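Local coordinates for 5-cytosine DNA methyltransferase (Entamoeba histolytica, PDB 3QV2), which probably methylates carbon 5 of cytosine in tRNA or DNA, with S-adenosyl-L-methionine as methyl donor, at residues Phe274-Phe285 against Gln301-Phe312. Numbering follows the deposited sequence.
Sequences FTPNEIKKIHGF and QYQCLGNSVSCF. With SAH (S-adenosyl-L-homocysteine), chain B; SO4 (sulfate ion), chain E.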
loop_
_atom_site.group_PDB
_atom_site.type_symbol
_atom_site.label_atom_id
_atom_site.label_comp_id
_atom_site.label_asym_id
_atom_site.label_seq_id
_atom_site.Cartn_x
_atom_site.Cartn_y
_atom_site.Cartn_z
ATOM N N PHE A 274 4.733 10.693 -13.982
ATOM C CA PHE A 274 3.622 9.781 -14.194
ATOM C C PHE A 274 2.370 10.417 -13.605
ATOM O O PHE A 274 2.432 11.069 -12.562
ATOM C CB PHE A 274 3.891 8.431 -13.529
ATOM C CG PHE A 274 4.972 7.626 -14.198
ATOM C CD1 PHE A 274 4.693 6.875 -15.329
ATOM C CD2 PHE A 274 6.261 7.607 -13.691
ATOM C CE1 PHE A 274 5.679 6.127 -15.946
ATOM C CE2 PHE A 274 7.253 6.861 -14.302
ATOM C CZ PHE A 274 6.960 6.120 -15.433
ATOM N N THR A 275 1.237 10.242 -14.275
ATOM C CA THR A 275 -0.020 10.803 -13.793
ATOM C C THR A 275 -0.555 9.979 -12.628
ATOM O O THR A 275 -0.155 8.831 -12.444
ATOM C CB THR A 275 -1.083 10.835 -14.903
ATOM O OG1 THR A 275 -1.540 9.502 -15.167
ATOM C CG2 THR A 275 -0.510 11.441 -16.173
ATOM N N PRO A 276 -1.462 10.566 -11.833
ATOM C CA PRO A 276 -2.081 9.821 -10.731
ATOM C C PRO A 276 -2.705 8.520 -11.230
ATOM O O PRO A 276 -2.573 7.477 -10.589
ATOM C CB PRO A 276 -3.174 10.773 -10.243
ATOM C CG PRO A 276 -2.678 12.131 -10.603
ATOM C CD PRO A 276 -1.925 11.964 -11.891
ATOM N N ASN A 277 -3.375 8.595 -12.376
ATOM C CA ASN A 277 -4.048 7.441 -12.955
ATOM C C ASN A 277 -3.068 6.335 -13.330
ATOM O O ASN A 277 -3.389 5.149 -13.241
ATOM C CB ASN A 277 -4.871 7.866 -14.174
ATOM C CG ASN A 277 -5.818 6.782 -14.648
ATOM O OD1 ASN A 277 -5.592 6.150 -15.680
ATOM N ND2 ASN A 277 -6.886 6.559 -13.891
ATOM N N GLU A 278 -1.867 6.729 -13.744
ATOM C CA GLU A 278 -0.832 5.769 -14.114
ATOM C C GLU A 278 -0.285 5.028 -12.896
ATOM O O GLU A 278 -0.072 3.816 -12.942
ATOM C CB GLU A 278 0.298 6.463 -14.880
ATOM C CG GLU A 278 -0.105 6.921 -16.275
ATOM C CD GLU A 278 1.001 7.675 -16.990
ATOM O OE1 GLU A 278 1.790 8.362 -16.310
ATOM O OE2 GLU A 278 1.080 7.576 -18.231
ATOM N N ILE A 279 -0.059 5.760 -11.809
ATOM C CA ILE A 279 0.376 5.147 -10.561
ATOM C C ILE A 279 -0.698 4.188 -10.065
ATOM O O ILE A 279 -0.402 3.085 -9.607
ATOM C CB ILE A 279 0.636 6.203 -9.475
ATOM C CG1 ILE A 279 1.672 7.222 -9.954
ATOM C CG2 ILE A 279 1.082 5.537 -8.180
ATOM C CD1 ILE A 279 1.982 8.299 -8.934
ATOM N N LYS A 280 -1.950 4.625 -10.168
ATOM C CA LYS A 280 -3.092 3.820 -9.756
ATOM C C LYS A 280 -3.098 2.469 -10.468
ATOM O O LYS A 280 -3.377 1.439 -9.858
ATOM C CB LYS A 280 -4.395 4.579 -10.029
ATOM C CG LYS A 280 -5.650 3.894 -9.516
ATOM C CD LYS A 280 -6.237 2.952 -10.553
ATOM C CE LYS A 280 -6.596 3.695 -11.827
ATOM N NZ LYS A 280 -7.359 2.829 -12.764
ATOM N N LYS A 281 -2.780 2.481 -11.759
ATOM C CA LYS A 281 -2.710 1.251 -12.539
ATOM C C LYS A 281 -1.499 0.404 -12.154
ATOM O O LYS A 281 -1.580 -0.824 -12.101
ATOM C CB LYS A 281 -2.697 1.559 -14.039
ATOM C CG LYS A 281 -4.057 1.952 -14.599
ATOM C CD LYS A 281 -3.991 2.255 -16.086
ATOM C CE LYS A 281 -3.259 3.559 -16.354
ATOM N NZ LYS A 281 -3.264 3.910 -17.802
ATOM N N ILE A 282 -0.379 1.061 -11.879
ATOM C CA ILE A 282 0.836 0.354 -11.485
ATOM C C ILE A 282 0.659 -0.343 -10.137
ATOM O O ILE A 282 1.208 -1.422 -9.910
ATOM C CB ILE A 282 2.050 1.302 -11.423
ATOM C CG1 ILE A 282 2.362 1.860 -12.816
ATOM C CG2 ILE A 282 3.258 0.577 -10.863
ATOM C CD1 ILE A 282 3.562 2.787 -12.848
ATOM N N HIS A 283 -0.116 0.273 -9.248
ATOM C CA HIS A 283 -0.378 -0.306 -7.934
ATOM C C HIS A 283 -1.449 -1.394 -7.993
ATOM O O HIS A 283 -1.741 -2.043 -6.990
ATOM C CB HIS A 283 -0.764 0.778 -6.925
ATOM C CG HIS A 283 0.391 1.616 -6.470
ATOM N ND1 HIS A 283 0.332 2.423 -5.351
ATOM C CD2 HIS A 283 1.634 1.774 -6.978
ATOM C CE1 HIS A 283 1.487 3.039 -5.194
ATOM N NE2 HIS A 283 2.298 2.664 -6.168
ATOM N N GLY A 284 -2.035 -1.580 -9.169
ATOM C CA GLY A 284 -2.938 -2.693 -9.400
ATOM C C GLY A 284 -4.376 -2.495 -8.960
ATOM O O GLY A 284 -5.077 -3.468 -8.685
ATOM N N PHE A 285 -4.824 -1.246 -8.892
ATOM C CA PHE A 285 -6.231 -0.974 -8.615
ATOM C C PHE A 285 -7.064 -1.273 -9.859
ATOM O O PHE A 285 -6.544 -1.255 -10.974
ATOM C CB PHE A 285 -6.432 0.474 -8.164
ATOM C CG PHE A 285 -5.858 0.771 -6.807
ATOM C CD1 PHE A 285 -6.678 0.855 -5.693
ATOM C CD2 PHE A 285 -4.497 0.964 -6.646
ATOM C CE1 PHE A 285 -6.150 1.129 -4.445
ATOM C CE2 PHE A 285 -3.964 1.236 -5.401
ATOM C CZ PHE A 285 -4.791 1.318 -4.299
ATOM N N GLN A 301 -4.010 13.552 -4.729
ATOM C CA GLN A 301 -4.101 12.190 -5.241
ATOM C C GLN A 301 -2.752 11.484 -5.151
ATOM O O GLN A 301 -2.673 10.317 -4.766
ATOM C CB GLN A 301 -4.602 12.192 -6.686
ATOM C CG GLN A 301 -5.928 12.911 -6.877
ATOM C CD GLN A 301 -6.342 13.005 -8.332
ATOM O OE1 GLN A 301 -6.128 12.077 -9.113
ATOM N NE2 GLN A 301 -6.935 14.133 -8.706
ATOM N N TYR A 302 -1.692 12.200 -5.512
ATOM C CA TYR A 302 -0.333 11.683 -5.408
ATOM C C TYR A 302 -0.026 11.247 -3.981
ATOM O O TYR A 302 0.546 10.181 -3.756
ATOM C CB TYR A 302 0.676 12.748 -5.850
ATOM C CG TYR A 302 0.827 12.885 -7.347
ATOM C CD1 TYR A 302 0.997 11.766 -8.154
ATOM C CD2 TYR A 302 0.800 14.132 -7.956
ATOM C CE1 TYR A 302 1.139 11.888 -9.525
ATOM C CE2 TYR A 302 0.939 14.263 -9.326
ATOM C CZ TYR A 302 1.110 13.140 -10.104
ATOM O OH TYR A 302 1.250 13.269 -11.467
ATOM N N GLN A 303 -0.413 12.080 -3.021
ATOM C CA GLN A 303 -0.157 11.806 -1.611
ATOM C C GLN A 303 -0.826 10.512 -1.156
ATOM O O GLN A 303 -0.200 9.676 -0.501
ATOM C CB GLN A 303 -0.625 12.978 -0.748
ATOM C CG GLN A 303 0.124 14.274 -1.022
ATOM C CD GLN A 303 -0.513 15.472 -0.346
ATOM O OE1 GLN A 303 -1.436 15.330 0.456
ATOM N NE2 GLN A 303 -0.023 16.663 -0.671
ATOM N N CYS A 304 -2.099 10.352 -1.508
ATOM C CA CYS A 304 -2.842 9.149 -1.158
ATOM C C CYS A 304 -2.236 7.920 -1.829
ATOM O O CYS A 304 -2.009 6.899 -1.182
ATOM C CB CYS A 304 -4.315 9.291 -1.554
ATOM S SG CYS A 304 -5.222 10.542 -0.615
ATOM N N LEU A 305 -1.972 8.030 -3.126
ATOM C CA LEU A 305 -1.383 6.930 -3.884
ATOM C C LEU A 305 -0.011 6.544 -3.340
ATOM O O LEU A 305 0.310 5.362 -3.223
ATOM C CB LEU A 305 -1.288 7.292 -5.367
ATOM C CG LEU A 305 -2.620 7.359 -6.115
ATOM C CD1 LEU A 305 -2.481 8.127 -7.422
ATOM C CD2 LEU A 305 -3.163 5.957 -6.359
ATOM N N GLY A 306 0.793 7.548 -3.009
ATOM C CA GLY A 306 2.116 7.314 -2.458
ATOM C C GLY A 306 2.058 6.547 -1.152
ATOM O O GLY A 306 2.992 5.827 -0.801
ATOM N N ASN A 307 0.950 6.698 -0.432
ATOM C CA ASN A 307 0.768 6.032 0.854
ATOM C C ASN A 307 0.014 4.709 0.749
ATOM O O ASN A 307 -0.212 4.038 1.757
ATOM C CB ASN A 307 0.051 6.962 1.839
ATOM C CG ASN A 307 0.939 8.085 2.336
ATOM O OD1 ASN A 307 2.135 7.896 2.552
ATOM N ND2 ASN A 307 0.356 9.264 2.520
ATOM N N SER A 308 -0.372 4.333 -0.466
ATOM C CA SER A 308 -1.164 3.123 -0.675
ATOM C C SER A 308 -0.295 1.867 -0.701
ATOM O O SER A 308 0.717 1.789 -0.005
ATOM C CB SER A 308 -1.984 3.223 -1.962
ATOM O OG SER A 308 -1.147 3.189 -3.103
ATOM N N VAL A 309 -0.696 0.890 -1.509
ATOM C CA VAL A 309 -0.026 -0.407 -1.534
ATOM C C VAL A 309 0.055 -0.987 -2.943
ATOM O O VAL A 309 -0.461 -0.406 -3.898
ATOM C CB VAL A 309 -0.770 -1.431 -0.651
ATOM C CG1 VAL A 309 -0.775 -0.988 0.806
ATOM C CG2 VAL A 309 -2.188 -1.632 -1.160
ATOM N N SER A 310 0.711 -2.138 -3.059
ATOM C CA SER A 310 0.738 -2.889 -4.307
ATOM C C SER A 310 -0.312 -3.991 -4.263
ATOM O O SER A 310 -0.058 -5.080 -3.746
ATOM C CB SER A 310 2.120 -3.499 -4.541
ATOM O OG SER A 310 2.101 -4.392 -5.644
ATOM N N CYS A 311 -1.493 -3.702 -4.800
ATOM C CA CYS A 311 -2.587 -4.664 -4.800
ATOM C C CYS A 311 -2.167 -5.981 -5.438
ATOM O O CYS A 311 -2.637 -7.047 -5.044
ATOM C CB CYS A 311 -3.808 -4.091 -5.521
ATOM S SG CYS A 311 -4.445 -2.568 -4.789
ATOM N N PHE A 312 -1.278 -5.899 -6.424
ATOM C CA PHE A 312 -0.740 -7.092 -7.070
ATOM C C PHE A 312 -0.150 -8.053 -6.046
ATOM O O PHE A 312 -0.537 -9.219 -5.979
ATOM C CB PHE A 312 0.330 -6.718 -8.100
ATOM C CG PHE A 312 -0.221 -6.133 -9.369
ATOM C CD1 PHE A 312 -0.941 -6.920 -10.254
ATOM C CD2 PHE A 312 -0.003 -4.804 -9.688
ATOM C CE1 PHE A 312 -1.446 -6.387 -11.425
ATOM C CE2 PHE A 312 -0.503 -4.267 -10.858
ATOM C CZ PHE A 312 -1.227 -5.059 -11.727
HETATM N N SAH B . -3.362 1.075 2.915
HETATM C CA SAH B . -4.179 2.248 2.673
HETATM C CB SAH B . -3.552 3.487 3.297
HETATM C CG SAH B . -2.675 3.326 4.515
HETATM S SD SAH B . -1.880 4.809 5.166
HETATM C C SAH B . -4.377 2.421 1.188
HETATM O O SAH B . -4.581 3.573 0.712
HETATM O OXT SAH B . -4.343 1.402 0.417
HETATM C "C5'" SAH B . -2.303 4.993 6.885
HETATM C "C4'" SAH B . -3.635 5.553 7.225
HETATM O "O4'" SAH B . -3.857 5.367 8.579
HETATM C "C3'" SAH B . -3.642 6.996 6.976
HETATM O "O3'" SAH B . -4.491 7.284 5.918
HETATM C "C2'" SAH B . -4.114 7.634 8.178
HETATM O "O2'" SAH B . -5.132 8.522 7.874
HETATM C "C1'" SAH B . -4.618 6.539 9.011
HETATM N N9 SAH B . -4.517 6.847 10.409
HETATM C C8 SAH B . -3.488 7.328 11.120
HETATM N N7 SAH B . -3.900 7.439 12.393
HETATM C C5 SAH B . -5.189 7.027 12.469
HETATM C C6 SAH B . -6.105 6.929 13.519
HETATM N N6 SAH B . -5.735 7.315 14.858
HETATM N N1 SAH B . -7.339 6.469 13.247
HETATM C C2 SAH B . -7.705 6.106 12.010
HETATM N N3 SAH B . -6.844 6.190 10.990
HETATM C C4 SAH B . -5.593 6.644 11.191
HETATM S S SO4 E . -7.127 3.773 -18.990
HETATM O O1 SO4 E . -6.532 5.066 -18.678
HETATM O O2 SO4 E . -6.060 2.764 -19.041
HETATM O O3 SO4 E . -8.116 3.442 -17.960
HETATM O O4 SO4 E . -7.839 3.795 -20.268
HETATM O O HOH W 1 2.580 -2.872 -7.859
#
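Phe274 meets the second segment through its backbone: its O accepts from Tyr302 OH at 2.7 Å, the donor tilted 22° from the carbonyl plane. The next residues turn this start into a helix, Thr275 and Glu278 forming a capping box in which each side chain takes the other's backbone N-H; Asp201 binds the Thr275 hydroxyl as well. Pro276 then lies over one face of the Tyr302 ring in a CH-pi contact, its CG 4.2 Å from the ring centroid, while Ile279 CD1 abuts the edge of the same ring in its plane. One turn on, Leu305 inserts between Pro276 and Lys280, one methyl to each, and its CB meets Ile279 CG2.

At His283 the contact turns polar again. With CG beside the backbone N (chi1 -74°), the imidazole meets Ser308 edge-on, ND1 donating to Ser308 OG at 2.8 Å in the ring plane. That hydroxyl in turn donates to Leu305 O on a lone pair, so it links the imidazole to the last turn of helix 298-306. The backbone continues the link, Cys311 N giving its hydrogen to His283 O. Gly284, at positive phi, closes the first helix in a Schellman motif, and Phe312 CE2 comes within 3.2 Å of Gly284 CA. Phe285 finally offers a face to Cys311 SG, which stands 3.8 Å from the ring centroid in a sulfur-aromatic contact.

Segments 276-282 and 301-306 of the two helices run nearly parallel, 13° apart. In this Rossmann-like class I methyltransferase fold, the turn after the second carries Asn307, Ser308 and Val309 into the S-adenosyl-L-homocysteine pocket. Beyond it, helix 311-321 begins beside helix 22-29, whose Ser25 touches both Phe285 and Cys311; helix 45-55 packs on Cys304.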